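Local coordinates for protein cytosol aminopeptidase (Staphylococcus aureus subsp. aureus, PDB 3KZW) that probably removes amino-terminal residues from peptides as a hexameric, metal-dependent leucyl aminopeptidase of the cytosol aminopeptidase family, at residues A[119-122]-A[123-127]; A[152-155]-A[156-160]; A[454-458]-A[459-463]. One frame throughout, in Å; residues are numbered along the deposited sequence.

Interactions 1 and 2 are neighbours in the N-terminal domain, their centres 12 Å apart: each lies in the C-terminal part of a helix, 108-124 and 144-157. They are tied directly, for Gln120 NE2 lies 3.1 Å from Ala158 O in a probable hydrogen bond, and Phe119 packs on Ser155. Interaction 3 stands apart in the catalytic domain, its centre 47 Å from that of interaction 1 and 39 Å from that of interaction 2; its nearest atoms stay about 24 Å from interaction 2. It opens helix 461-470, whose last residue, Thr470, binds a sodium ion together with Gly474. Interactions 1 and 3 lie on opposite sides of the chain's centre.

Interaction 1 of 3, residues A[119-122]-A[123-127]; sequences FQYI and KSEHI
Tyr121 and Glu125, one helical turn apart, meet in a CH-pi contact. Glu125 CG lies over one face of the phenol, 3.7 Å from the Tyr121 ring centroid and shifted toward the rim. Tyr121 carries CG anti to the backbone N (chi1 -176°), which places the ring beside the carbonyl carbon, where Glu125 CG can lie over it. Glu125 bends at its second torsion, and its carboxylate plane ends only 15° from that of the ring; there OE1 forms a salt bridge with Arg94, while OE2 makes a long, weak ion pair with Lys80 of the second subunit. The apolar contact is between Ile122 and Ile127, which cross at a slant, CD1 of one 4.0 Å from CD1 of the other. Backbone hydrogen bonds do the rest. Lys123 N to Phe119 O (3.1 Å), Ser124 N to Gln120 O (3.1 Å) and Glu125 N to Tyr121 O (3.0 Å) finish the regular helix. Beyond them comes a Schellman motif: His126 takes a positive phi, its N bonds back to Lys123 O at 3.1 Å, and Ile127 N reaches Ile122 O at 3.2 Å in an almost straight bond (169°). The two isoleucines thus make the apolar contact that commonly accompanies this cap. At this helix end, Ile122 and Ile127 rest on Ile96 of strand 91-101 and Tyr121 on Ile81 and Thr83 of strand 81-88, while Phe119 packs against Met25 of strand 25-29 and against Cys151 of helix 144-157.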
loop_
_atom_site.group_PDB
_atom_site.type_symbol
_atom_site.label_atom_id
_atom_site.label_comp_id
_atom_site.label_asym_id
_atom_site.label_seq_id
_atom_site.Cartn_x
_atom_site.Cartn_y
_atom_site.Cartn_z
ATOM N N PHE A 119 0.554 26.806 38.069
ATOM C CA PHE A 119 -0.903 26.956 38.012
ATOM C C PHE A 119 -1.634 25.635 37.754
ATOM O O PHE A 119 -2.760 25.443 38.216
ATOM C CB PHE A 119 -1.311 28.014 36.980
ATOM C CG PHE A 119 -0.893 29.414 37.342
ATOM C CD1 PHE A 119 -1.161 29.938 38.608
ATOM C CD2 PHE A 119 -0.248 30.220 36.412
ATOM C CE1 PHE A 119 -0.776 31.236 38.939
ATOM C CE2 PHE A 119 0.139 31.521 36.736
ATOM C CZ PHE A 119 -0.127 32.027 37.999
ATOM N N GLN A 120 -0.984 24.730 37.024
ATOM C CA GLN A 120 -1.512 23.382 36.802
ATOM C C GLN A 120 -1.552 22.583 38.101
ATOM O O GLN A 120 -2.509 21.853 38.354
ATOM C CB GLN A 120 -0.689 22.638 35.750
ATOM C CG GLN A 120 -1.022 23.029 34.319
ATOM C CD GLN A 120 -0.068 22.436 33.301
ATOM O OE1 GLN A 120 0.899 21.759 33.654
ATOM N NE2 GLN A 120 -0.334 22.693 32.024
ATOM N N TYR A 121 -0.509 22.730 38.917
ATOM C CA TYR A 121 -0.458 22.085 40.226
ATOM C C TYR A 121 -1.519 22.658 41.166
ATOM O O TYR A 121 -2.221 21.909 41.848
ATOM C CB TYR A 121 0.938 22.205 40.849
ATOM C CG TYR A 121 1.066 21.476 42.168
ATOM C CD1 TYR A 121 1.272 20.099 42.207
ATOM C CD2 TYR A 121 0.967 22.162 43.379
ATOM C CE1 TYR A 121 1.381 19.422 43.415
ATOM C CE2 TYR A 121 1.072 21.492 44.598
ATOM C CZ TYR A 121 1.281 20.123 44.606
ATOM O OH TYR A 121 1.386 19.455 45.807
ATOM N N ILE A 122 -1.631 23.986 41.184
ATOM C CA ILE A 122 -2.615 24.694 42.002
ATOM C C ILE A 122 -4.036 24.208 41.715
ATOM O O ILE A 122 -4.803 23.955 42.645
ATOM C CB ILE A 122 -2.518 26.244 41.807
ATOM C CG1 ILE A 122 -1.138 26.783 42.216
ATOM C CG2 ILE A 122 -3.621 26.978 42.569
ATOM C CD1 ILE A 122 -0.666 26.377 43.610
ATOM N N LYS A 123 -4.370 24.066 40.432
ATOM C CA LYS A 123 -5.710 23.643 40.016
ATOM C C LYS A 123 -6.008 22.175 40.307
ATOM O O LYS A 123 -7.094 21.847 40.792
ATOM C CB LYS A 123 -5.966 23.963 38.536
ATOM C CG LYS A 123 -6.314 25.430 38.265
ATOM C CD LYS A 123 -7.682 25.816 38.841
ATOM C CE LYS A 123 -7.880 27.325 38.847
ATOM N NZ LYS A 123 -9.203 27.710 39.399
ATOM N N SER A 124 -5.043 21.301 40.026
ATOM C CA SER A 124 -5.216 19.865 40.252
ATOM C C SER A 124 -5.275 19.517 41.738
ATOM O O SER A 124 -5.830 18.486 42.114
ATOM C CB SER A 124 -4.108 19.064 39.567
ATOM O OG SER A 124 -2.864 19.272 40.207
ATOM N N GLU A 125 -4.705 20.380 42.575
ATOM C CA GLU A 125 -4.736 20.194 44.028
ATOM C C GLU A 125 -5.932 20.889 44.689
ATOM O O GLU A 125 -6.076 20.845 45.913
ATOM C CB GLU A 125 -3.420 20.657 44.665
ATOM C CG GLU A 125 -2.242 19.716 44.426
ATOM C CD GLU A 125 -2.365 18.391 45.174
ATOM O OE1 GLU A 125 -2.642 18.412 46.395
ATOM O OE2 GLU A 125 -2.173 17.328 44.540
ATOM N N HIS A 126 -6.782 21.514 43.870
ATOM C CA HIS A 126 -8.014 22.178 44.321
ATOM C C HIS A 126 -7.748 23.214 45.420
ATOM O O HIS A 126 -8.480 23.298 46.412
ATOM C CB HIS A 126 -9.060 21.141 44.764
ATOM C CG HIS A 126 -10.475 21.642 44.726
ATOM N ND1 HIS A 126 -11.246 21.621 43.588
ATOM C CD2 HIS A 126 -11.265 22.159 45.695
ATOM C CE1 HIS A 126 -12.444 22.110 43.852
ATOM N NE2 HIS A 126 -12.483 22.444 45.125
ATOM N N ILE A 127 -6.686 23.998 45.232
ATOM C CA ILE A 127 -6.321 25.053 46.175
ATOM C C ILE A 127 -7.140 26.305 45.876
ATOM O O ILE A 127 -7.169 26.778 44.738
ATOM C CB ILE A 127 -4.799 25.343 46.136
ATOM C CG1 ILE A 127 -4.029 24.154 46.721
ATOM C CG2 ILE A 127 -4.461 26.627 46.900
ATOM C CD1 ILE A 127 -2.607 24.039 46.244
#

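Interaction 2 of 3, residues A[152-155]-A[156-160]; sequences GIQS and ERATY
Gln154 OE1 sits at the edge of the Arg157 guanidinium, close to its plane, and is gripped side-on by two nitrogens: Arg157 NE at 3.1 Å and Arg157 NH2 at 3.3 Å from Gln154 OE1. Relative to the amide, the two donors differ, NE lying in the carbonyl plane and NH2 above it, as follows from the 66° between the amide and guanidinium planes. Ile153 runs alongside the arginine, and its CG2 approaches the guanidinium obliquely, 3.8 Å from Arg157 NE. A bend at the third torsion of Arg157 (chi3 65°) turns this otherwise extended chain back toward the glutamine. The amide is held from its other end as well: Gln154 NE2 donates to Leu112 O and to Asn495 OD1, which fixes the amide orientation. Along the backbone, Ile153 O takes two donors, Arg157 N at 2.8 Å in the carbonyl plane and Glu156 N from above it, while Ala158 N bonds to Gln154 O. A type I beta turn runs from Arg157 to Tyr160; in it Thr159 OG1 donates to Ser155 O at 2.9 Å. Ser155 OG donates to Gly152 O (2.6 Å), and a water bridges it to Glu156, giving one hydrogen to Ser155 OG and the other to Glu156 OE2, which also accepts from Ala24 N. This buried segment is enclosed by helix 188-208, touched by Ser155, Arg157 and Tyr160, by helix 108-124, met by Ile153, Gln154, Arg157 and Thr159, and by strand 25-29, where Ser155 lies on Met25 and Phe27.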
loop_
_atom_site.group_PDB
_atom_site.type_symbol
_atom_site.label_atom_id
_atom_site.label_comp_id
_atom_site.label_asym_id
_atom_site.label_seq_id
_atom_site.Cartn_x
_atom_site.Cartn_y
_atom_site.Cartn_z
ATOM N N GLY A 152 0.155 36.080 33.699
ATOM C CA GLY A 152 -1.220 36.305 33.255
ATOM C C GLY A 152 -1.707 35.314 32.209
ATOM O O GLY A 152 -2.813 34.781 32.326
ATOM N N ILE A 153 -0.883 35.072 31.189
ATOM C CA ILE A 153 -1.232 34.155 30.099
ATOM C C ILE A 153 -1.414 32.726 30.609
ATOM O O ILE A 153 -2.442 32.094 30.349
ATOM C CB ILE A 153 -0.183 34.180 28.948
ATOM C CG1 ILE A 153 -0.108 35.572 28.311
ATOM C CG2 ILE A 153 -0.519 33.136 27.878
ATOM C CD1 ILE A 153 1.132 35.810 27.459
ATOM N N GLN A 154 -0.423 32.237 31.352
ATOM C CA GLN A 154 -0.419 30.856 31.833
ATOM C C GLN A 154 -1.508 30.557 32.860
ATOM O O GLN A 154 -1.912 29.406 33.015
ATOM C CB GLN A 154 0.958 30.469 32.388
ATOM C CG GLN A 154 2.097 30.490 31.371
ATOM C CD GLN A 154 1.881 29.541 30.209
ATOM O OE1 GLN A 154 1.068 29.798 29.322
ATOM N NE2 GLN A 154 2.626 28.442 30.198
ATOM N N SER A 155 -1.989 31.589 33.549
ATOM C CA SER A 155 -3.077 31.427 34.517
ATOM C C SER A 155 -4.366 30.965 33.837
ATOM O O SER A 155 -5.243 30.388 34.480
ATOM C CB SER A 155 -3.313 32.722 35.301
ATOM O OG SER A 155 -3.889 33.724 34.481
ATOM N N GLU A 156 -4.465 31.219 32.534
ATOM C CA GLU A 156 -5.617 30.801 31.739
ATOM C C GLU A 156 -5.260 29.692 30.753
ATOM O O GLU A 156 -5.995 28.712 30.626
ATOM C CB GLU A 156 -6.218 31.995 30.989
ATOM C CG GLU A 156 -6.848 33.059 31.883
ATOM C CD GLU A 156 -8.175 32.626 32.497
ATOM O OE1 GLU A 156 -8.805 31.672 31.984
ATOM O OE2 GLU A 156 -8.595 33.250 33.497
ATOM N N ARG A 157 -4.129 29.847 30.067
ATOM C CA ARG A 157 -3.734 28.926 29.001
ATOM C C ARG A 157 -3.329 27.540 29.509
ATOM O O ARG A 157 -3.728 26.526 28.929
ATOM C CB ARG A 157 -2.627 29.527 28.127
ATOM C CG ARG A 157 -2.298 28.670 26.910
ATOM C CD ARG A 157 -1.422 29.367 25.893
ATOM N NE ARG A 157 -0.095 29.667 26.418
ATOM C CZ ARG A 157 1.001 29.785 25.670
ATOM N NH1 ARG A 157 0.941 29.610 24.350
ATOM N NH2 ARG A 157 2.164 30.073 26.248
ATOM N N ALA A 158 -2.546 27.500 30.584
ATOM C CA ALA A 158 -2.038 26.238 31.123
ATOM C C ALA A 158 -3.115 25.426 31.840
ATOM O O ALA A 158 -3.023 24.200 31.922
ATOM C CB ALA A 158 -0.866 26.493 32.054
ATOM N N THR A 159 -4.135 26.118 32.344
ATOM C CA THR A 159 -5.188 25.492 33.143
ATOM C C THR A 159 -6.442 25.175 32.327
ATOM O O THR A 159 -7.474 24.794 32.883
ATOM C CB THR A 159 -5.580 26.383 34.333
ATOM O OG1 THR A 159 -6.061 27.641 33.845
ATOM C CG2 THR A 159 -4.385 26.620 35.242
ATOM N N TYR A 160 -6.344 25.332 31.010
ATOM C CA TYR A 160 -7.469 25.117 30.106
ATOM C C TYR A 160 -7.925 23.660 30.097
ATOM O O TYR A 160 -7.105 22.740 30.135
ATOM C CB TYR A 160 -7.100 25.572 28.689
ATOM C CG TYR A 160 -8.141 25.279 27.630
ATOM C CD1 TYR A 160 -9.247 26.109 27.467
ATOM C CD2 TYR A 160 -8.014 24.177 26.785
ATOM C CE1 TYR A 160 -10.205 25.847 26.494
ATOM C CE2 TYR A 160 -8.967 23.904 25.810
ATOM C CZ TYR A 160 -10.058 24.743 25.671
ATOM O OH TYR A 160 -11.001 24.480 24.708
HETATM O O HOH W 1 -6.787 33.804 35.595
#

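Interaction 3 of 3, residues A[454-458]-A[459-463]; sequences NHTNG and QGKAL
Lys461 reaches back from the first turn of helix 461-470 into the bend of the preceding loop, and most of the close packing gathers round its chain. The ammonium donates to a backbone carbonyl, Lys461 NZ lying 2.9 Å from Gly458 O and above the plane of that carbonyl. Just before it, Lys461 CE comes within 3.5 Å of Thr456 O and, from an oblique direction, within 3.7 Å of His455 NE2. The lysine is extended as far as CE, which brings that carbon near both the imidazole and the threonine carbonyl; its last torsion (chi4 68°) then turns NZ toward the glycine oxygen. Thr456 CG2 adds a looser touch, 4.4 Å from Lys461 CG. Two motifs shape this loop: Thr456 OG1 accepts from Gly458 N at 3.1 Å, an ST turn, and Gly460, with positive phi, is the N-cap of the helix. Farther from the lysine the contact thins out. Asn457 is exposed, its CB pointing away from the helix, with its carbonyl O 3.9 Å from Lys461 NZ; it packs on Asn298 of the fourth subunit. CB of Gln459 likewise points away from the loop, yet the bend at the second torsion keeps the chain beside Gly458, with CB the closest of its side-chain atoms, while the same side chain packs on Ile398 of the third subunit. One turn into the helix, Leu463 packs on Leu401 of that subunit.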
loop_
_atom_site.group_PDB
_atom_site.type_symbol
_atom_site.label_atom_id
_atom_site.label_comp_id
_atom_site.label_asym_id
_atom_site.label_seq_id
_atom_site.Cartn_x
_atom_site.Cartn_y
_atom_site.Cartn_z
ATOM N N ASN A 454 -5.408 23.746 -9.023
ATOM C CA ASN A 454 -5.277 23.770 -7.563
ATOM C C ASN A 454 -4.311 22.732 -6.984
ATOM O O ASN A 454 -4.110 22.676 -5.768
ATOM C CB ASN A 454 -6.656 23.679 -6.882
ATOM C CG ASN A 454 -7.147 22.246 -6.715
ATOM O OD1 ASN A 454 -7.016 21.414 -7.615
ATOM N ND2 ASN A 454 -7.729 21.959 -5.555
ATOM N N HIS A 455 -3.711 21.918 -7.848
ATOM C CA HIS A 455 -2.857 20.826 -7.388
ATOM C C HIS A 455 -1.781 20.448 -8.398
ATOM O O HIS A 455 -2.020 20.445 -9.607
ATOM C CB HIS A 455 -3.712 19.599 -7.052
ATOM C CG HIS A 455 -2.973 18.518 -6.325
ATOM N ND1 HIS A 455 -2.694 17.293 -6.896
ATOM C CD2 HIS A 455 -2.468 18.469 -5.067
ATOM C CE1 HIS A 455 -2.046 16.540 -6.023
ATOM N NE2 HIS A 455 -1.893 17.231 -4.907
ATOM N N THR A 456 -0.595 20.134 -7.883
ATOM C CA THR A 456 0.502 19.613 -8.691
ATOM C C THR A 456 0.847 18.193 -8.245
ATOM O O THR A 456 0.762 17.864 -7.052
ATOM C CB THR A 456 1.766 20.516 -8.608
ATOM O OG1 THR A 456 2.812 19.962 -9.417
ATOM C CG2 THR A 456 2.264 20.664 -7.157
ATOM N N ASN A 457 1.233 17.353 -9.199
ATOM C CA ASN A 457 1.710 16.014 -8.871
ATOM C C ASN A 457 3.199 16.008 -8.536
ATOM O O ASN A 457 3.730 15.010 -8.036
ATOM C CB ASN A 457 1.391 15.033 -9.996
ATOM C CG ASN A 457 -0.089 14.684 -10.057
ATOM O OD1 ASN A 457 -0.678 14.232 -9.067
ATOM N ND2 ASN A 457 -0.698 14.886 -11.225
ATOM N N GLY A 458 3.862 17.133 -8.804
ATOM C CA GLY A 458 5.263 17.313 -8.445
ATOM C C GLY A 458 5.438 17.565 -6.961
ATOM O O GLY A 458 4.459 17.619 -6.208
ATOM N N GLN A 459 6.689 17.721 -6.538
ATOM C CA GLN A 459 6.995 17.975 -5.134
ATOM C C GLN A 459 6.993 19.472 -4.835
ATOM O O GLN A 459 6.717 20.281 -5.717
ATOM C CB GLN A 459 8.321 17.315 -4.746
ATOM C CG GLN A 459 8.324 15.789 -4.869
ATOM C CD GLN A 459 7.197 15.120 -4.088
ATOM O OE1 GLN A 459 6.852 15.530 -2.975
ATOM N NE2 GLN A 459 6.619 14.081 -4.673
ATOM N N GLY A 460 7.288 19.831 -3.589
ATOM C CA GLY A 460 7.219 21.219 -3.142
ATOM C C GLY A 460 5.786 21.707 -3.059
ATOM O O GLY A 460 5.489 22.844 -3.422
ATOM N N LYS A 461 4.905 20.842 -2.564
ATOM C CA LYS A 461 3.463 21.101 -2.531
ATOM C C LYS A 461 3.057 22.247 -1.606
ATOM O O LYS A 461 2.088 22.953 -1.885
ATOM C CB LYS A 461 2.697 19.831 -2.159
ATOM C CG LYS A 461 2.656 18.784 -3.251
ATOM C CD LYS A 461 1.842 17.572 -2.820
ATOM C CE LYS A 461 1.657 16.585 -3.960
ATOM N NZ LYS A 461 2.937 15.933 -4.352
ATOM N N ALA A 462 3.793 22.425 -0.511
ATOM C CA ALA A 462 3.543 23.533 0.410
ATOM C C ALA A 462 3.830 24.873 -0.262
ATOM O O ALA A 462 3.116 25.852 -0.039
ATOM C CB ALA A 462 4.368 23.376 1.681
ATOM N N LEU A 463 4.870 24.902 -1.093
ATOM C CA LEU A 463 5.242 26.109 -1.829
ATOM C C LEU A 463 4.198 26.424 -2.902
ATOM O O LEU A 463 3.853 27.587 -3.122
ATOM C CB LEU A 463 6.633 25.966 -2.466
ATOM C CG LEU A 463 7.805 25.313 -1.725
ATOM C CD1 LEU A 463 9.041 25.383 -2.596
ATOM C CD2 LEU A 463 8.079 25.947 -0.367
#